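Long-range contacts in putative peptidase (Chlamydophila abortus, PDB 3CE2), which probably acts as a zinc-dependent metallopeptidase of the M3B family that cuts small bioactive peptides: residues Asp64-Leu69 against Ala137-Ala142; Ala127-Ser132 against Glu153-Leu158; Tyr148-Glu153 against Ser572-Glu577. All blocks are in the same frame, centred on the assembly; numbering follows the deposited sequence.

All three contacts lie on the same side of the chain's centre, with contacts 1 and 2 about 12 Å apart and contacts 2 and 3 about 14 Å apart, centre to centre. Contacts 1 and 2 are partly buried among the N-terminal helices; contact 3 is a surface contact that ties helix 149-156 to the loop before helix 575-581. Helix 149-156 serves contacts 2 and 3, which share E153, while F156 of contact 2 packs on H139 and L140 of contact 1. Chemistry changes with place: hydrogen bonds around a histidine in contact 1, aliphatic and aromatic packing in contact 2, an aromatic pair beside carboxylates in contact 3.

Contact 1 (Asp64-Leu69 against Ala137-Ala142); sequences DNSESL and AQHLSA
The H139 imidazole takes L69 over one face and S66 at its edge, and these two meetings carry most of the contact at the ring. Methyl CD2 of L69 lies almost exactly above the ring, 3.3 Å from the H139 centroid and 5° off the normal, which identifies a CH-pi contact. The CA-CB bond of L69 points toward helix 133-141, and chi1 of 179° sets CG anti to the backbone N. At the ring edge, close to the plane, S66 OG hydrogen-bonds H139 ND1 at 2.9 Å, and the backbone carbon C of N65 borders the same ring. The nitrogen NE2 of H139 bonds the carbonyl oxygen of L63, so both ring nitrogens have partners at the start of helix 66-96 and in the residues just before it.

The flat amide of Q138 reaches over from an extended side chain. Its NE2 makes two weak hydrogen bonds, to S66 OG at 3.3 Å and to D64 O at 3.4 Å. S66 OG is therefore approached by both H139 and Q138, while A142 CB packs against it at 3.5 Å. The S66 backbone lies in a helix start capped by N65: OD1 of N65 accepts from S68 N at 3.1 Å and, weakly, from E67 N. L145, in the loop after helix 133-141, adds contacts to S66, L69 and H139.

The arrangement joins the capped start of helix 66-96 to the last turn of helix 133-141, away from the annotated zinc sites. Chemically, bonds at ND1 and NE2 would fix the rotation of the buried imidazole. The L63 carbonyl can only accept, so NE2 donates there; if the ring is neutral, ND1 would be left as an acceptor for S66 OG.

Contact 2 (Ala127-Ser132 against Glu153-Leu158); sequences ALTSLS and EKIFRL
T129 and L128, at the end of helix 124-129, fit their side chains against the end of helix 149-156 and the residues after it, where I155, F156 and L158 form the opposing relief. The methyl CG2 of T129 is one bump: it sits between I155 CG2, at 3.8 Å, and L158 CB, at 4.0 Å, and also lies near I155 O. The T129 and I155 side chains cross at about a right angle. A chi1 of 59° sets T129 OG1 between its own backbone N and carbonyl carbon, where it makes weak bonds to Q125 O and P126 O, and sets CG2 on the I155 side.

The reverse bump is I155 CG2, which fills the notch between T129 CG2 and L128 CB and reaches the latter at 3.9 Å. Beside it F156 brings in its ring by one corner, CE1. That atom is 4.0 Å from L128 CD2 and 4.2 Å from L131 CD1, so two leucines form the hollow it enters. L128 O lies near the plane of the F156 ring, 3.8 Å from CE1 at its edge, and also accepts the L131 N-H. From helix 133-141, I136, H139 and L140 touch the same phenyl group.

The contact thus joins the ends of two short helices, with F156 also reaching helix 133-141 that lies between them in sequence. No hydrogen bond crosses it. The T129 hydroxyl turns back to its own helix, and the cohesion between the segments rests on van der Waals contact and shape fit among aliphatic carbons and one aromatic ring.

Contact 3 (Tyr148-Glu153 against Ser572-Glu577); sequences YRFYLE and SDFPLE
The backbones of F150 and D573 come closest here, their CA atoms 6.3 Å apart, where the first turn of helix 149-156 faces the loop that leads into helix 575-581. The motif across the gap is a T-shaped (edge-to-face) aromatic pair: F150 turns its edge to the face of F574, with planes at 90° and centroids 4.8 Å apart. The atom that points in is F150 CE1, 3.4 Å above the centre of the F574 ring. The CA-CB bond of F150 points toward the loop, and chi1 of 177° sets CG anti to the backbone N. D573 CA lies over the centre of one face of the F150 ring.

Two acids flank the pair. D573 OD1 accepts the F574 N-H at 2.9 Å, while its OD2 forms a salt bridge with K581, so one carboxylate ties the loop to the following helix. E153, one turn after F150, extends to the F574 ring. The contact joins helix 149-156, in the oligopeptidase F region, to the loop before helix 575-581, in the peptidase M3 region, with R157 and N275 also touching F574. At the edge of the F574 ring, close to its plane, E153 OE2 lies 3.9 Å from F574 CE2, the carboxylate and ring planes 69° apart.

Contact 1 (Asp64-Leu69 against Ala137-Ala142)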
loop_
_atom_site.group_PDB
_atom_site.type_symbol
_atom_site.label_atom_id
_atom_site.label_comp_id
_atom_site.label_asym_id
_atom_site.label_seq_id
_atom_site.Cartn_x
_atom_site.Cartn_y
_atom_site.Cartn_z
ATOM N N ASP A 64 -6.525 -7.906 -36.096
ATOM C CA ASP A 64 -7.941 -7.910 -36.415
ATOM C C ASP A 64 -8.487 -9.343 -36.366
ATOM O O ASP A 64 -9.632 -9.598 -36.735
ATOM C CB ASP A 64 -8.233 -7.217 -37.753
ATOM C CG ASP A 64 -7.504 -7.853 -38.931
ATOM O OD1 ASP A 64 -6.636 -8.732 -38.730
ATOM O OD2 ASP A 64 -7.810 -7.461 -40.079
ATOM N N ASN A 65 -7.669 -10.263 -35.864
ATOM C CA ASN A 65 -8.021 -11.668 -35.833
ATOM C C ASN A 65 -7.885 -12.286 -34.437
ATOM O O ASN A 65 -6.782 -12.515 -33.944
ATOM C CB ASN A 65 -7.133 -12.409 -36.822
ATOM C CG ASN A 65 -7.422 -13.879 -36.878
ATOM O OD1 ASN A 65 -7.339 -14.596 -35.877
ATOM N ND2 ASN A 65 -7.742 -14.352 -38.066
ATOM N N SER A 66 -9.013 -12.595 -33.816
ATOM C CA SER A 66 -9.012 -13.021 -32.433
ATOM C C SER A 66 -8.141 -14.227 -32.170
ATOM O O SER A 66 -7.667 -14.413 -31.057
ATOM C CB SER A 66 -10.432 -13.281 -31.967
ATOM O OG SER A 66 -11.183 -12.088 -32.084
ATOM N N GLU A 67 -7.920 -15.056 -33.180
ATOM C CA GLU A 67 -7.110 -16.238 -32.961
ATOM C C GLU A 67 -5.624 -15.885 -32.880
ATOM O O GLU A 67 -4.856 -16.540 -32.174
ATOM C CB GLU A 67 -7.366 -17.304 -34.019
ATOM C CG GLU A 67 -6.671 -18.643 -33.687
ATOM C CD GLU A 67 -7.423 -19.870 -34.205
ATOM O OE1 GLU A 67 -6.756 -20.845 -34.639
ATOM O OE2 GLU A 67 -8.680 -19.857 -34.166
ATOM N N SER A 68 -5.234 -14.838 -33.591
ATOM C CA SER A 68 -3.865 -14.366 -33.547
ATOM C C SER A 68 -3.571 -13.735 -32.187
ATOM O O SER A 68 -2.541 -14.009 -31.553
ATOM C CB SER A 68 -3.618 -13.349 -34.652
ATOM O OG SER A 68 -2.233 -13.275 -34.919
ATOM N N LEU A 69 -4.500 -12.893 -31.753
ATOM C CA LEU A 69 -4.397 -12.214 -30.478
ATOM C C LEU A 69 -4.327 -13.248 -29.378
ATOM O O LEU A 69 -3.507 -13.153 -28.480
ATOM C CB LEU A 69 -5.592 -11.307 -30.310
ATOM C CG LEU A 69 -5.798 -10.463 -29.076
ATOM C CD1 LEU A 69 -4.549 -9.686 -28.745
ATOM C CD2 LEU A 69 -6.967 -9.507 -29.384
ATOM N N ALA A 137 -14.972 -4.564 -29.895
ATOM C CA ALA A 137 -16.153 -5.360 -29.528
ATOM C C ALA A 137 -16.053 -6.786 -30.044
ATOM O O ALA A 137 -16.465 -7.722 -29.358
ATOM C CB ALA A 137 -17.467 -4.689 -29.957
ATOM N N GLN A 138 -15.464 -6.968 -31.220
ATOM C CA GLN A 138 -15.285 -8.317 -31.733
ATOM C C GLN A 138 -14.437 -9.147 -30.786
ATOM O O GLN A 138 -14.717 -10.329 -30.579
ATOM C CB GLN A 138 -14.674 -8.315 -33.119
ATOM C CG GLN A 138 -14.232 -9.701 -33.591
ATOM C CD GLN A 138 -13.266 -9.646 -34.809
ATOM O OE1 GLN A 138 -13.470 -8.865 -35.758
ATOM N NE2 GLN A 138 -12.212 -10.477 -34.775
ATOM N N HIS A 139 -13.410 -8.528 -30.203
ATOM C CA HIS A 139 -12.501 -9.241 -29.310
ATOM C C HIS A 139 -13.121 -9.492 -27.941
ATOM O O HIS A 139 -12.900 -10.547 -27.334
ATOM C CB HIS A 139 -11.202 -8.472 -29.133
ATOM C CG HIS A 139 -10.294 -8.551 -30.313
ATOM N ND1 HIS A 139 -10.028 -9.735 -30.965
ATOM C CD2 HIS A 139 -9.585 -7.594 -30.958
ATOM C CE1 HIS A 139 -9.199 -9.501 -31.968
ATOM N NE2 HIS A 139 -8.911 -8.211 -31.979
ATOM N N LEU A 140 -13.879 -8.521 -27.445
ATOM C CA LEU A 140 -14.545 -8.682 -26.160
ATOM C C LEU A 140 -15.672 -9.717 -26.262
ATOM O O LEU A 140 -16.160 -10.201 -25.247
ATOM C CB LEU A 140 -15.078 -7.344 -25.643
ATOM C CG LEU A 140 -13.918 -6.392 -25.381
ATOM C CD1 LEU A 140 -14.399 -5.085 -24.766
ATOM C CD2 LEU A 140 -12.898 -7.068 -24.474
ATOM N N SER A 141 -16.047 -10.057 -27.495
ATOM C CA SER A 141 -17.091 -11.041 -27.790
ATOM C C SER A 141 -16.542 -12.399 -28.159
ATOM O O SER A 141 -17.273 -13.372 -28.161
ATOM C CB SER A 141 -17.864 -10.589 -29.009
ATOM O OG SER A 141 -18.918 -9.785 -28.589
ATOM N N ALA A 142 -15.276 -12.467 -28.552
ATOM C CA ALA A 142 -14.755 -13.721 -29.069
ATOM C C ALA A 142 -14.543 -14.707 -27.921
ATOM O O ALA A 142 -14.023 -14.337 -26.874
ATOM C CB ALA A 142 -13.481 -13.487 -29.863
#

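Contact 2 (Ala127-Ser132 against Glu153-Leu158)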
loop_
_atom_site.group_PDB
_atom_site.type_symbol
_atom_site.label_atom_id
_atom_site.label_comp_id
_atom_site.label_asym_id
_atom_site.label_seq_id
_atom_site.Cartn_x
_atom_site.Cartn_y
_atom_site.Cartn_z
ATOM N N ALA A 127 -0.822 -0.845 -29.814
ATOM C CA ALA A 127 -1.465 -1.442 -30.997
ATOM C C ALA A 127 -2.905 -1.839 -30.675
ATOM O O ALA A 127 -3.793 -1.688 -31.517
ATOM C CB ALA A 127 -0.689 -2.651 -31.501
ATOM N N LEU A 128 -3.121 -2.340 -29.451
ATOM C CA LEU A 128 -4.451 -2.709 -28.971
ATOM C C LEU A 128 -5.344 -1.511 -28.719
ATOM O O LEU A 128 -6.472 -1.472 -29.207
ATOM C CB LEU A 128 -4.363 -3.546 -27.704
ATOM C CG LEU A 128 -3.758 -4.929 -27.924
ATOM C CD1 LEU A 128 -3.352 -5.640 -26.603
ATOM C CD2 LEU A 128 -4.742 -5.753 -28.710
ATOM N N THR A 129 -4.852 -0.536 -27.961
ATOM C CA THR A 129 -5.660 0.628 -27.650
ATOM C C THR A 129 -6.003 1.423 -28.894
ATOM O O THR A 129 -6.882 2.276 -28.852
ATOM C CB THR A 129 -5.003 1.575 -26.624
ATOM O OG1 THR A 129 -3.734 2.022 -27.120
ATOM C CG2 THR A 129 -4.815 0.861 -25.322
ATOM N N SER A 130 -5.338 1.148 -30.008
ATOM C CA SER A 130 -5.703 1.855 -31.232
ATOM C C SER A 130 -6.530 1.054 -32.281
ATOM O O SER A 130 -6.721 1.533 -33.394
ATOM C CB SER A 130 -4.464 2.474 -31.868
ATOM O OG SER A 130 -3.628 1.445 -32.337
ATOM N N LEU A 131 -7.018 -0.139 -31.939
ATOM C CA LEU A 131 -8.018 -0.823 -32.773
ATOM C C LEU A 131 -9.330 -0.049 -32.819
ATOM O O LEU A 131 -9.655 0.676 -31.881
ATOM C CB LEU A 131 -8.311 -2.200 -32.206
ATOM C CG LEU A 131 -7.040 -3.005 -32.104
ATOM C CD1 LEU A 131 -7.346 -4.389 -31.656
ATOM C CD2 LEU A 131 -6.383 -3.003 -33.484
ATOM N N SER A 132 -10.103 -0.216 -33.889
ATOM C CA SER A 132 -11.433 0.426 -33.976
ATOM C C SER A 132 -12.358 -0.016 -32.836
ATOM O O SER A 132 -12.051 -0.971 -32.108
ATOM C CB SER A 132 -12.095 0.075 -35.302
ATOM O OG SER A 132 -12.536 -1.273 -35.282
ATOM N N GLU A 153 -10.256 -6.046 -21.360
ATOM C CA GLU A 153 -11.178 -4.982 -21.085
ATOM C C GLU A 153 -10.395 -3.817 -20.510
ATOM O O GLU A 153 -10.555 -2.681 -20.956
ATOM C CB GLU A 153 -12.232 -5.454 -20.115
ATOM C CG GLU A 153 -13.277 -4.418 -19.825
ATOM C CD GLU A 153 -14.355 -4.937 -18.885
ATOM O OE1 GLU A 153 -14.151 -6.017 -18.284
ATOM O OE2 GLU A 153 -15.406 -4.266 -18.758
ATOM N N LYS A 154 -9.529 -4.116 -19.537
ATOM C CA LYS A 154 -8.636 -3.125 -18.924
ATOM C C LYS A 154 -7.804 -2.389 -19.963
ATOM O O LYS A 154 -7.516 -1.223 -19.805
ATOM C CB LYS A 154 -7.683 -3.785 -17.933
ATOM C CG LYS A 154 -8.143 -3.760 -16.486
ATOM C CD LYS A 154 -7.121 -4.485 -15.556
ATOM C CE LYS A 154 -6.813 -5.942 -16.035
ATOM N NZ LYS A 154 -5.814 -6.705 -15.214
ATOM N N ILE A 155 -7.394 -3.069 -21.019
ATOM C CA ILE A 155 -6.593 -2.402 -22.022
ATOM C C ILE A 155 -7.391 -1.595 -23.032
ATOM O O ILE A 155 -7.000 -0.495 -23.386
ATOM C CB ILE A 155 -5.723 -3.367 -22.754
ATOM C CG1 ILE A 155 -4.660 -3.921 -21.782
ATOM C CG2 ILE A 155 -5.127 -2.659 -23.972
ATOM C CD1 ILE A 155 -3.841 -5.100 -22.344
ATOM N N PHE A 156 -8.507 -2.139 -23.503
ATOM C CA PHE A 156 -9.360 -1.448 -24.485
ATOM C C PHE A 156 -10.085 -0.233 -23.892
ATOM O O PHE A 156 -10.491 0.660 -24.616
ATOM C CB PHE A 156 -10.410 -2.401 -25.087
ATOM C CG PHE A 156 -9.842 -3.552 -25.906
ATOM C CD1 PHE A 156 -8.840 -3.350 -26.840
ATOM C CD2 PHE A 156 -10.360 -4.828 -25.769
ATOM C CE1 PHE A 156 -8.338 -4.409 -27.610
ATOM C CE2 PHE A 156 -9.860 -5.882 -26.521
ATOM C CZ PHE A 156 -8.840 -5.659 -27.453
ATOM N N ARG A 157 -10.261 -0.197 -22.580
ATOM C CA ARG A 157 -10.925 0.950 -21.976
ATOM C C ARG A 157 -10.128 2.236 -22.189
ATOM O O ARG A 157 -10.651 3.341 -22.019
ATOM C CB ARG A 157 -11.164 0.712 -20.470
ATOM C CG ARG A 157 -12.508 0.051 -20.203
ATOM C CD ARG A 157 -12.699 -0.388 -18.748
ATOM N NE ARG A 157 -13.165 0.706 -17.900
ATOM C CZ ARG A 157 -12.368 1.422 -17.124
ATOM N NH1 ARG A 157 -11.059 1.132 -17.072
ATOM N NH2 ARG A 157 -12.889 2.408 -16.403
ATOM N N LEU A 158 -8.860 2.088 -22.550
ATOM C CA LEU A 158 -7.960 3.234 -22.664
ATOM C C LEU A 158 -8.044 3.911 -24.031
ATOM O O LEU A 158 -7.518 5.001 -24.234
ATOM C CB LEU A 158 -6.511 2.823 -22.341
ATOM C CG LEU A 158 -6.290 2.522 -20.845
ATOM C CD1 LEU A 158 -4.885 2.003 -20.509
ATOM C CD2 LEU A 158 -6.661 3.729 -20.010
#

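Contact 3 (Tyr148-Glu153 against Ser572-Glu577)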
loop_
_atom_site.group_PDB
_atom_site.type_symbol
_atom_site.label_atom_id
_atom_site.label_comp_id
_atom_site.label_asym_id
_atom_site.label_seq_id
_atom_site.Cartn_x
_atom_site.Cartn_y
_atom_site.Cartn_z
ATOM N N TYR A 148 -9.708 -14.170 -21.221
ATOM C CA TYR A 148 -8.833 -13.007 -21.151
ATOM C C TYR A 148 -9.657 -11.764 -21.354
ATOM O O TYR A 148 -9.165 -10.760 -21.857
ATOM C CB TYR A 148 -7.740 -13.073 -22.227
ATOM C CG TYR A 148 -7.018 -14.402 -22.267
ATOM C CD1 TYR A 148 -5.920 -14.655 -21.434
ATOM C CD2 TYR A 148 -7.457 -15.427 -23.106
ATOM C CE1 TYR A 148 -5.271 -15.883 -21.448
ATOM C CE2 TYR A 148 -6.824 -16.665 -23.117
ATOM C CZ TYR A 148 -5.732 -16.883 -22.293
ATOM O OH TYR A 148 -5.105 -18.102 -22.339
ATOM N N ARG A 149 -10.917 -11.823 -20.958
ATOM C CA ARG A 149 -11.817 -10.698 -21.200
ATOM C C ARG A 149 -11.499 -9.472 -20.324
ATOM O O ARG A 149 -11.412 -8.351 -20.807
ATOM C CB ARG A 149 -13.272 -11.129 -21.013
ATOM C CG ARG A 149 -14.198 -10.550 -22.048
ATOM C CD ARG A 149 -15.613 -10.394 -21.499
ATOM N NE ARG A 149 -16.433 -9.589 -22.418
ATOM C CZ ARG A 149 -16.866 -8.348 -22.178
ATOM N NH1 ARG A 149 -17.583 -7.722 -23.092
ATOM N NH2 ARG A 149 -16.591 -7.729 -21.031
ATOM N N PHE A 150 -11.346 -9.690 -19.029
ATOM C CA PHE A 150 -11.076 -8.596 -18.128
ATOM C C PHE A 150 -9.718 -7.962 -18.447
ATOM O O PHE A 150 -9.587 -6.725 -18.571
ATOM C CB PHE A 150 -11.094 -9.082 -16.706
ATOM C CG PHE A 150 -10.758 -8.028 -15.729
ATOM C CD1 PHE A 150 -11.430 -6.805 -15.768
ATOM C CD2 PHE A 150 -9.782 -8.248 -14.759
ATOM C CE1 PHE A 150 -11.146 -5.804 -14.850
ATOM C CE2 PHE A 150 -9.479 -7.264 -13.839
ATOM C CZ PHE A 150 -10.164 -6.026 -13.886
ATOM N N TYR A 151 -8.727 -8.830 -18.603
ATOM C CA TYR A 151 -7.429 -8.411 -19.036
ATOM C C TYR A 151 -7.543 -7.481 -20.237
ATOM O O TYR A 151 -7.030 -6.374 -20.217
ATOM C CB TYR A 151 -6.552 -9.613 -19.369
ATOM C CG TYR A 151 -5.170 -9.191 -19.797
ATOM C CD1 TYR A 151 -4.190 -8.891 -18.856
ATOM C CD2 TYR A 151 -4.853 -9.051 -21.138
ATOM C CE1 TYR A 151 -2.939 -8.488 -19.236
ATOM C CE2 TYR A 151 -3.597 -8.641 -21.524
ATOM C CZ TYR A 151 -2.658 -8.360 -20.560
ATOM O OH TYR A 151 -1.423 -7.966 -20.938
ATOM N N LEU A 152 -8.216 -7.907 -21.290
ATOM C CA LEU A 152 -8.347 -7.032 -22.464
ATOM C C LEU A 152 -9.260 -5.856 -22.214
ATOM O O LEU A 152 -9.091 -4.811 -22.805
ATOM C CB LEU A 152 -8.900 -7.808 -23.640
ATOM C CG LEU A 152 -7.891 -8.807 -24.141
ATOM C CD1 LEU A 152 -8.622 -9.926 -24.833
ATOM C CD2 LEU A 152 -6.956 -8.071 -25.097
ATOM N N GLU A 153 -10.256 -6.046 -21.360
ATOM C CA GLU A 153 -11.178 -4.982 -21.085
ATOM C C GLU A 153 -10.395 -3.817 -20.510
ATOM O O GLU A 153 -10.555 -2.681 -20.956
ATOM C CB GLU A 153 -12.232 -5.454 -20.115
ATOM C CG GLU A 153 -13.277 -4.418 -19.825
ATOM C CD GLU A 153 -14.355 -4.937 -18.885
ATOM O OE1 GLU A 153 -14.151 -6.017 -18.284
ATOM O OE2 GLU A 153 -15.406 -4.266 -18.758
ATOM N N SER A 572 -9.413 -10.723 -10.748
ATOM C CA SER A 572 -10.288 -11.186 -11.831
ATOM C C SER A 572 -11.337 -10.180 -12.299
ATOM O O SER A 572 -12.018 -10.394 -13.294
ATOM C CB SER A 572 -10.973 -12.496 -11.448
ATOM O OG SER A 572 -11.505 -12.429 -10.148
ATOM N N ASP A 573 -11.459 -9.070 -11.600
ATOM C CA ASP A 573 -12.407 -8.073 -12.012
ATOM C C ASP A 573 -11.912 -6.751 -11.445
ATOM O O ASP A 573 -10.927 -6.727 -10.712
ATOM C CB ASP A 573 -13.767 -8.433 -11.430
ATOM C CG ASP A 573 -14.937 -7.883 -12.240
ATOM O OD1 ASP A 573 -14.763 -7.008 -13.124
ATOM O OD2 ASP A 573 -16.066 -8.338 -11.971
ATOM N N PHE A 574 -12.586 -5.658 -11.778
ATOM C CA PHE A 574 -12.327 -4.377 -11.135
ATOM C C PHE A 574 -12.480 -4.504 -9.637
ATOM O O PHE A 574 -13.357 -5.220 -9.157
ATOM C CB PHE A 574 -13.270 -3.308 -11.689
ATOM C CG PHE A 574 -13.039 -3.024 -13.147
ATOM C CD1 PHE A 574 -11.822 -2.476 -13.576
ATOM C CD2 PHE A 574 -13.995 -3.363 -14.100
ATOM C CE1 PHE A 574 -11.583 -2.244 -14.921
ATOM C CE2 PHE A 574 -13.754 -3.119 -15.453
ATOM C CZ PHE A 574 -12.554 -2.570 -15.859
ATOM N N PRO A 575 -11.625 -3.812 -8.887
ATOM C CA PRO A 575 -11.604 -3.975 -7.416
ATOM C C PRO A 575 -12.946 -3.758 -6.705
ATOM O O PRO A 575 -13.260 -4.493 -5.767
ATOM C CB PRO A 575 -10.575 -2.940 -6.947
ATOM C CG PRO A 575 -10.337 -2.009 -8.155
ATOM C CD PRO A 575 -10.630 -2.836 -9.377
ATOM N N LEU A 576 -13.735 -2.769 -7.120
ATOM C CA LEU A 576 -15.023 -2.574 -6.437
ATOM C C LEU A 576 -15.973 -3.725 -6.730
ATOM O O LEU A 576 -16.746 -4.140 -5.852
ATOM C CB LEU A 576 -15.684 -1.238 -6.779
ATOM C CG LEU A 576 -14.920 0.047 -6.424
ATOM C CD1 LEU A 576 -15.734 1.257 -6.820
ATOM C CD2 LEU A 576 -14.448 0.126 -4.950
ATOM N N GLU A 577 -15.921 -4.234 -7.958
ATOM C CA GLU A 577 -16.719 -5.396 -8.329
ATOM C C GLU A 577 -16.331 -6.619 -7.511
ATOM O O GLU A 577 -17.207 -7.316 -6.996
ATOM C CB GLU A 577 -16.640 -5.676 -9.823
ATOM C CG GLU A 577 -17.381 -4.624 -10.622
ATOM C CD GLU A 577 -18.843 -4.521 -10.169
ATOM O OE1 GLU A 577 -19.509 -5.587 -10.069
ATOM O OE2 GLU A 577 -19.319 -3.385 -9.887
#